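Local coordinates for peptidase M42 (Thaumarchaeota archaeon SCGC AB-539-E09, PDB 5DS0), which is probably a metal-dependent aminopeptidase of the M42 family, built as a twelve-subunit assembly and expected to remove residues from the amino ends of peptides, at residues L46-F51 with S209-E214; G171-G176 with V328-L333; N281-A286 with I340-E345. All coordinates share one frame; numbering follows the deposited sequence.

Contacts 1 and 2 both belong to the large mixed sheet of the chain, yet their centres are about 24 Å apart and lie on opposite sides of the chain's centre. Contact 1 is tied to the two-cobalt centre, probably the active site: Glu-214 is a cobalt ligand, and the side chain of Thr-211 is about 8 Å from a cobalt ion. In contact 2 the side chain of Leu-331 stays about 11 Å from one. Contact 3, its centre about 22 Å from the chain's centre, joins two helices. It is linked to contact 2 where strand 329-332 runs directly into helix 333-349; the nearest atoms of these contacts are about 7 Å apart.

Contact 1: residues L46-F51 with S209-E214; sequences LGSVTF and SATVQE
Ser-209 opens the pairing with Thr-50 as a non-hydrogen-bonded antiparallel pair, its OG anti to the backbone N (chi1 -167°) and 2.9 Å from Thr-50 OG1, a hydroxyl-hydroxyl hydrogen bond. Ala-210 and Val-49 form the hydrogen-bonded pair. Ala-210 N reaches Val-49 O at 2.8 Å almost along the C=O axis, whereas the return bond from Val-49 N to Ala-210 O is weak at 3.4 Å. At Thr-211 the CB points away from residues 46-51, and OG1 bonds to Asp-301. At Val-212 the backbone N donates to Ser-48 OG over 3.3 Å, while CG2, in the crowded position between N and carbonyl carbon, meets Leu-46 CB at 3.8 Å and CG1 lies 3.5 Å from Gly-47 O. Ser-48 OG also bonds to Asp-44; an alanine here, lacking the hydroxyl, would probably loosen the loop's hold on both Asp-44 and the Val-212 backbone. Gln-213 brings NE2 to 4.3 Å from Leu-46 CG. Glu-214 takes no part in the pairing but binds cobalt with His-66, Asp-180 and Glu-237. The chain thus passes from a sheet strand through a short loop to a ligand of the two-metal centre, an arrangement consistent with the M42 aminopeptidase catalytic domain.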
loop_
_atom_site.group_PDB
_atom_site.type_symbol
_atom_site.label_atom_id
_atom_site.label_comp_id
_atom_site.label_asym_id
_atom_site.label_seq_id
_atom_site.Cartn_x
_atom_site.Cartn_y
_atom_site.Cartn_z
ATOM N N LEU C 46 -6.039 50.038 7.851
ATOM C CA LEU C 46 -6.236 48.879 7.002
ATOM C C LEU C 46 -7.510 48.976 6.164
ATOM O O LEU C 46 -7.636 48.274 5.162
ATOM C CB LEU C 46 -6.255 47.602 7.843
ATOM C CG LEU C 46 -4.907 46.898 8.030
ATOM C CD1 LEU C 46 -3.785 47.859 8.386
ATOM C CD2 LEU C 46 -5.008 45.807 9.088
ATOM N N GLY C 47 -8.443 49.831 6.563
ATOM C CA GLY C 47 -9.693 49.987 5.833
ATOM C C GLY C 47 -10.959 49.684 6.622
ATOM O O GLY C 47 -12.046 49.760 6.064
ATOM N N SER C 48 -10.839 49.325 7.903
ATOM C CA SER C 48 -12.017 49.117 8.755
ATOM C C SER C 48 -12.676 50.446 9.029
ATOM O O SER C 48 -12.002 51.398 9.412
ATOM C CB SER C 48 -11.654 48.501 10.108
ATOM O OG SER C 48 -10.811 47.372 9.980
ATOM N N VAL C 49 -13.984 50.521 8.810
ATOM C CA VAL C 49 -14.741 51.693 9.247
ATOM C C VAL C 49 -15.604 51.316 10.469
ATOM O O VAL C 49 -16.148 50.216 10.563
ATOM C CB VAL C 49 -15.592 52.394 8.143
ATOM C CG1 VAL C 49 -14.923 52.545 6.764
ATOM C CG2 VAL C 49 -16.856 51.628 7.940
ATOM N N THR C 50 -15.717 52.266 11.386
ATOM C CA THR C 50 -16.358 52.069 12.660
ATOM C C THR C 50 -17.320 53.235 12.931
ATOM O O THR C 50 -16.948 54.393 12.827
ATOM C CB THR C 50 -15.295 51.995 13.785
ATOM O OG1 THR C 50 -14.283 51.023 13.457
ATOM C CG2 THR C 50 -15.934 51.639 15.127
ATOM N N PHE C 51 -18.544 52.904 13.316
ATOM C CA PHE C 51 -19.600 53.872 13.527
ATOM C C PHE C 51 -19.895 53.997 14.997
ATOM O O PHE C 51 -20.157 52.997 15.665
ATOM C CB PHE C 51 -20.859 53.405 12.813
ATOM C CG PHE C 51 -20.642 53.115 11.368
ATOM C CD1 PHE C 51 -20.513 54.159 10.466
ATOM C CD2 PHE C 51 -20.537 51.817 10.908
ATOM C CE1 PHE C 51 -20.297 53.909 9.122
ATOM C CE2 PHE C 51 -20.331 51.558 9.568
ATOM C CZ PHE C 51 -20.212 52.603 8.672
ATOM N N SER C 209 -18.396 48.270 14.289
ATOM C CA SER C 209 -17.258 48.231 13.405
ATOM C C SER C 209 -17.364 47.201 12.284
ATOM O O SER C 209 -17.619 46.033 12.518
ATOM C CB SER C 209 -16.006 47.978 14.225
ATOM O OG SER C 209 -14.873 48.228 13.436
ATOM N N ALA C 210 -17.144 47.667 11.063
ATOM C CA ALA C 210 -17.075 46.808 9.889
ATOM C C ALA C 210 -15.613 46.506 9.563
ATOM O O ALA C 210 -14.973 47.219 8.788
ATOM C CB ALA C 210 -17.755 47.489 8.717
ATOM N N THR C 211 -15.083 45.467 10.189
ATOM C CA THR C 211 -13.666 45.169 10.116
ATOM C C THR C 211 -13.256 44.593 8.774
ATOM O O THR C 211 -14.078 44.038 8.050
ATOM C CB THR C 211 -13.263 44.177 11.232
ATOM O OG1 THR C 211 -14.253 43.146 11.344
ATOM C CG2 THR C 211 -13.158 44.886 12.554
ATOM N N VAL C 212 -11.965 44.694 8.479
ATOM C CA VAL C 212 -11.396 44.140 7.254
ATOM C C VAL C 212 -10.430 43.007 7.558
ATOM O O VAL C 212 -9.961 42.851 8.684
ATOM C CB VAL C 212 -10.673 45.217 6.406
ATOM C CG1 VAL C 212 -11.668 46.265 5.929
ATOM C CG2 VAL C 212 -9.524 45.860 7.172
ATOM N N GLN C 213 -10.155 42.212 6.534
ATOM C CA GLN C 213 -9.134 41.177 6.589
ATOM C C GLN C 213 -9.253 40.157 7.732
ATOM O O GLN C 213 -8.241 39.700 8.245
ATOM C CB GLN C 213 -7.740 41.837 6.600
ATOM C CG GLN C 213 -7.437 42.568 5.304
ATOM C CD GLN C 213 -6.002 43.027 5.192
ATOM O OE1 GLN C 213 -5.053 42.266 5.409
ATOM N NE2 GLN C 213 -5.833 44.266 4.802
ATOM N N GLU C 214 -10.476 39.777 8.109
ATOM C CA GLU C 214 -10.673 38.669 9.062
ATOM C C GLU C 214 -10.251 37.348 8.449
ATOM O O GLU C 214 -9.581 36.557 9.096
ATOM C CB GLU C 214 -12.136 38.545 9.484
ATOM C CG GLU C 214 -12.431 37.618 10.674
ATOM C CD GLU C 214 -12.676 36.124 10.352
ATOM O OE1 GLU C 214 -13.168 35.745 9.252
ATOM O OE2 GLU C 214 -12.395 35.289 11.240
#

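Contact 2: residues G171-G176 with V328-L333; sequences GRVAMG and VGLLSL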
loop_
_atom_site.group_PDB
_atom_site.type_symbol
_atom_site.label_atom_id
_atom_site.label_comp_id
_atom_site.label_asym_id
_atom_site.label_seq_id
_atom_site.Cartn_x
_atom_site.Cartn_y
_atom_site.Cartn_z
ATOM N N GLY C 171 -40.041 33.850 1.383
ATOM C CA GLY C 171 -39.524 35.031 2.074
ATOM C C GLY C 171 -38.757 34.774 3.362
ATOM O O GLY C 171 -38.350 35.725 4.002
ATOM N N ARG C 172 -38.519 33.509 3.707
ATOM C CA ARG C 172 -37.927 33.138 5.003
ATOM C C ARG C 172 -36.395 33.028 5.000
ATOM O O ARG C 172 -35.772 33.246 6.030
ATOM C CB ARG C 172 -38.489 31.792 5.477
ATOM C CG ARG C 172 -39.827 31.864 6.175
ATOM C CD ARG C 172 -40.182 30.543 6.845
ATOM N NE ARG C 172 -39.973 29.368 5.984
ATOM C CZ ARG C 172 -40.860 28.841 5.133
ATOM N NH1 ARG C 172 -42.072 29.381 4.990
ATOM N NH2 ARG C 172 -40.527 27.766 4.423
ATOM N N VAL C 173 -35.815 32.680 3.852
ATOM C CA VAL C 173 -34.405 32.275 3.763
ATOM C C VAL C 173 -33.651 33.012 2.673
ATOM O O VAL C 173 -34.072 33.024 1.523
ATOM C CB VAL C 173 -34.289 30.782 3.431
ATOM C CG1 VAL C 173 -32.856 30.396 3.171
ATOM C CG2 VAL C 173 -34.878 29.936 4.553
ATOM N N ALA C 174 -32.539 33.626 3.049
ATOM C CA ALA C 174 -31.736 34.423 2.131
ATOM C C ALA C 174 -30.682 33.559 1.467
ATOM O O ALA C 174 -30.090 32.702 2.121
ATOM C CB ALA C 174 -31.072 35.565 2.885
HETATM N N MSE C 175 -30.438 33.807 0.185
HETATM C CA MSE C 175 -29.499 33.008 -0.597
HETATM C C MSE C 175 -28.543 33.911 -1.312
HETATM O O MSE C 175 -28.959 34.837 -1.998
HETATM C CB MSE C 175 -30.268 32.205 -1.622
HETATM C CG MSE C 175 -29.384 31.263 -2.431
HETATM SE SE MSE C 175 -30.573 30.170 -3.588
HETATM C CE MSE C 175 -29.314 29.075 -4.625
ATOM N N GLY C 176 -27.249 33.644 -1.159
ATOM C CA GLY C 176 -26.216 34.441 -1.783
ATOM C C GLY C 176 -24.866 34.225 -1.153
ATOM O O GLY C 176 -24.656 33.272 -0.405
ATOM N N VAL C 328 -22.280 30.115 -2.640
ATOM C CA VAL C 328 -23.645 30.397 -2.260
ATOM C C VAL C 328 -23.997 29.713 -0.955
ATOM O O VAL C 328 -23.731 28.536 -0.754
ATOM C CB VAL C 328 -24.624 30.050 -3.418
ATOM C CG1 VAL C 328 -24.446 28.625 -3.897
ATOM C CG2 VAL C 328 -26.067 30.296 -3.015
ATOM N N GLY C 329 -24.605 30.481 -0.064
ATOM C CA GLY C 329 -24.972 29.997 1.260
ATOM C C GLY C 329 -26.401 30.360 1.553
ATOM O O GLY C 329 -27.013 31.080 0.790
ATOM N N LEU C 330 -26.928 29.864 2.673
ATOM C CA LEU C 330 -28.303 30.169 3.081
ATOM C C LEU C 330 -28.335 30.558 4.539
ATOM O O LEU C 330 -27.633 29.968 5.342
ATOM C CB LEU C 330 -29.184 28.946 2.899
ATOM C CG LEU C 330 -29.215 28.359 1.495
ATOM C CD1 LEU C 330 -29.854 26.986 1.517
ATOM C CD2 LEU C 330 -29.974 29.283 0.561
ATOM N N LEU C 331 -29.160 31.541 4.881
ATOM C CA LEU C 331 -29.439 31.824 6.290
ATOM C C LEU C 331 -30.887 32.258 6.495
ATOM O O LEU C 331 -31.557 32.619 5.541
ATOM C CB LEU C 331 -28.448 32.857 6.856
ATOM C CG LEU C 331 -28.333 34.243 6.229
ATOM C CD1 LEU C 331 -29.538 35.112 6.552
ATOM C CD2 LEU C 331 -27.091 34.924 6.746
ATOM N N SER C 332 -31.330 32.223 7.752
ATOM C CA SER C 332 -32.707 32.565 8.120
ATOM C C SER C 332 -32.854 34.050 8.460
ATOM O O SER C 332 -32.125 34.574 9.294
ATOM C CB SER C 332 -33.135 31.731 9.318
ATOM O OG SER C 332 -34.283 32.273 9.948
ATOM N N LEU C 333 -33.804 34.725 7.825
ATOM C CA LEU C 333 -34.074 36.132 8.126
ATOM C C LEU C 333 -34.636 36.309 9.525
ATOM O O LEU C 333 -34.447 37.355 10.140
ATOM C CB LEU C 333 -35.040 36.731 7.116
ATOM C CG LEU C 333 -34.455 36.802 5.715
ATOM C CD1 LEU C 333 -35.506 37.332 4.761
ATOM C CD2 LEU C 333 -33.205 37.676 5.668
#
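Five backbone hydrogen bonds set the register. Ala-174 and Leu-331 exchange a pair, with Ala-174 N to Leu-331 O at 2.9 Å, nearly along the C=O axis. Gly-176 and Gly-329 exchange another; Gly-329 N approaches Gly-176 O at 2.8 Å from above the carbonyl plane. The fifth, Leu-333 N to Arg-172 O at 3.0 Å, is almost straight (167° at the hydrogen) and carries the ladder into the first turn of the next helix. CA-H...O contacts accompany these bonds, as from Leu-330 CA to Ala-174 O at 3.2 Å. The two strands run antiparallel at 157° within the large mixed sheet, and 173-176 pairs on its other edge with 166-168, where Arg-172 and Val-173 both oppose Ile-168 in a classic beta bulge. Apolar contacts divide between the two faces. On one, selenomethionine Met-175 extends with CG anti to its backbone N (chi1 -176°), placing CG 3.5 Å from Val-328 CG2 and 3.6 Å from Leu-330 CD2; a neighbouring subunit packs on this face. On the other, Ala-174 CB touches Leu-331 CD1 at 4.0 Å, and Leu-333 CD2, from the helix start, lies 4.1 Å from that CB. Ser-332 N-caps helix 333-349, its OG bonded to Asp-335 N.

Contact 3: residues N281-A286 with I340-E345; sequences NVAKQA and IRLVIE
Helix-on-helix packing between the C-terminal end of helix 273-285 and the middle of helix 333-349 makes this contact. The axes of the two short segments approach to 9.8 Å and their directions differ by 115°, so the helices cross steeply and meet over a small patch: 191 Å² is buried in all. Val-282, Ala-283 and Ala-286 supply one side, Leu-342 and Glu-345 the other. The contact is made by carbon atoms. Val-282 sets CG1 anti to its backbone N (chi1 168°) and so brings it obliquely against Glu-345 CB at 3.6 Å. Leu-342, with CG likewise anti to N, brings CD1 up to the other helix, where it rests 3.8 Å from Ala-283 CB and 4.0 Å from Ala-283 CA. Ile-288 and Leu-290, in the loop after helix 273-285, add to the apolar surroundings of Leu-342. Helix 333-349 is also packed against helix 179-197, through Ile-340 and Val-343. Glu-345 plays two parts: CB and CG lie against Val-282 and Ala-286, while OE1 forms a salt bridge with Arg-349 of its own helix. The chain bends at chi2 (-47°), about the CB-CG bond, and Glu-345 CG sits 4.1 Å from Ala-286 CB.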
loop_
_atom_site.group_PDB
_atom_site.type_symbol
_atom_site.label_atom_id
_atom_site.label_comp_id
_atom_site.label_asym_id
_atom_site.label_seq_id
_atom_site.Cartn_x
_atom_site.Cartn_y
_atom_site.Cartn_z
ATOM N N ASN C 281 -28.874 35.022 29.950
ATOM C CA ASN C 281 -29.995 35.507 30.763
ATOM C C ASN C 281 -30.774 36.608 30.080
ATOM O O ASN C 281 -32.003 36.598 30.095
ATOM C CB ASN C 281 -29.524 35.991 32.125
ATOM C CG ASN C 281 -28.939 34.870 32.965
ATOM O OD1 ASN C 281 -29.202 33.681 32.740
ATOM N ND2 ASN C 281 -28.108 35.238 33.931
ATOM N N VAL C 282 -30.072 37.548 29.462
ATOM C CA VAL C 282 -30.748 38.595 28.732
ATOM C C VAL C 282 -31.653 37.991 27.660
ATOM O O VAL C 282 -32.791 38.433 27.477
ATOM C CB VAL C 282 -29.750 39.577 28.107
ATOM C CG1 VAL C 282 -30.439 40.506 27.109
ATOM C CG2 VAL C 282 -29.076 40.397 29.203
ATOM N N ALA C 283 -31.149 36.972 26.969
ATOM C CA ALA C 283 -31.906 36.315 25.912
ATOM C C ALA C 283 -33.127 35.590 26.463
ATOM O O ALA C 283 -34.206 35.676 25.891
ATOM C CB ALA C 283 -31.020 35.348 25.148
ATOM N N LYS C 284 -32.949 34.885 27.571
ATOM C CA LYS C 284 -34.047 34.154 28.208
ATOM C C LYS C 284 -35.145 35.098 28.668
ATOM O O LYS C 284 -36.324 34.828 28.476
ATOM C CB LYS C 284 -33.545 33.368 29.415
ATOM C CG LYS C 284 -34.552 32.368 29.919
ATOM C CD LYS C 284 -34.147 31.767 31.245
ATOM C CE LYS C 284 -35.121 30.657 31.615
ATOM N NZ LYS C 284 -34.930 30.205 33.022
ATOM N N GLN C 285 -34.729 36.190 29.295
ATOM C CA GLN C 285 -35.623 37.210 29.800
ATOM C C GLN C 285 -36.378 37.910 28.675
ATOM O O GLN C 285 -37.565 38.192 28.812
ATOM C CB GLN C 285 -34.819 38.214 30.613
ATOM C CG GLN C 285 -35.631 39.289 31.324
ATOM C CD GLN C 285 -34.742 40.351 31.964
ATOM O OE1 GLN C 285 -33.632 40.643 31.476
ATOM N NE2 GLN C 285 -35.239 40.962 33.038
ATOM N N ALA C 286 -35.699 38.167 27.562
ATOM C CA ALA C 286 -36.328 38.768 26.378
ATOM C C ALA C 286 -37.035 37.748 25.473
ATOM O O ALA C 286 -37.565 38.121 24.430
ATOM C CB ALA C 286 -35.286 39.515 25.577
ATOM N N ILE C 340 -30.531 40.857 15.907
ATOM C CA ILE C 340 -30.647 42.302 16.054
ATOM C C ILE C 340 -31.353 42.637 17.371
ATOM O O ILE C 340 -30.867 43.460 18.147
ATOM C CB ILE C 340 -31.391 42.959 14.882
ATOM C CG1 ILE C 340 -30.572 42.850 13.604
ATOM C CG2 ILE C 340 -31.646 44.422 15.208
ATOM C CD1 ILE C 340 -31.380 43.159 12.366
ATOM N N ARG C 341 -32.487 41.987 17.631
ATOM C CA ARG C 341 -33.202 42.185 18.892
ATOM C C ARG C 341 -32.281 41.935 20.081
ATOM O O ARG C 341 -32.223 42.734 21.011
ATOM C CB ARG C 341 -34.402 41.260 18.993
ATOM C CG ARG C 341 -35.582 41.666 18.146
ATOM C CD ARG C 341 -36.744 40.709 18.358
ATOM N NE ARG C 341 -37.613 40.611 17.174
ATOM C CZ ARG C 341 -38.799 41.227 17.015
ATOM N NH1 ARG C 341 -39.506 41.027 15.897
ATOM N NH2 ARG C 341 -39.267 42.084 17.929
ATOM N N LEU C 342 -31.556 40.829 20.039
ATOM C CA LEU C 342 -30.712 40.442 21.152
ATOM C C LEU C 342 -29.618 41.473 21.447
ATOM O O LEU C 342 -29.407 41.820 22.610
ATOM C CB LEU C 342 -30.068 39.081 20.882
ATOM C CG LEU C 342 -29.104 38.577 21.954
ATOM C CD1 LEU C 342 -29.799 38.440 23.298
ATOM C CD2 LEU C 342 -28.487 37.254 21.530
ATOM N N VAL C 343 -28.935 41.944 20.405
ATOM C CA VAL C 343 -27.823 42.888 20.589
ATOM C C VAL C 343 -28.341 44.190 21.210
ATOM O O VAL C 343 -27.693 44.750 22.088
ATOM C CB VAL C 343 -26.951 43.197 19.309
ATOM C CG1 VAL C 343 -25.981 42.063 19.000
ATOM C CG2 VAL C 343 -27.778 43.492 18.077
ATOM N N ILE C 344 -29.526 44.632 20.802
ATOM C CA ILE C 344 -30.131 45.817 21.383
ATOM C C ILE C 344 -30.379 45.633 22.881
ATOM O O ILE C 344 -29.988 46.480 23.683
ATOM C CB ILE C 344 -31.425 46.188 20.641
ATOM C CG1 ILE C 344 -31.077 46.762 19.258
ATOM C CG2 ILE C 344 -32.243 47.199 21.428
ATOM C CD1 ILE C 344 -32.250 46.924 18.314
ATOM N N GLU C 345 -31.003 44.520 23.259
ATOM C CA GLU C 345 -31.263 44.248 24.669
ATOM C C GLU C 345 -29.979 44.235 25.478
ATOM O O GLU C 345 -29.955 44.679 26.618
ATOM C CB GLU C 345 -31.983 42.912 24.852
ATOM C CG GLU C 345 -33.367 42.823 24.234
ATOM C CD GLU C 345 -34.234 44.023 24.545
ATOM O OE1 GLU C 345 -34.537 44.266 25.736
ATOM O OE2 GLU C 345 -34.643 44.702 23.591
#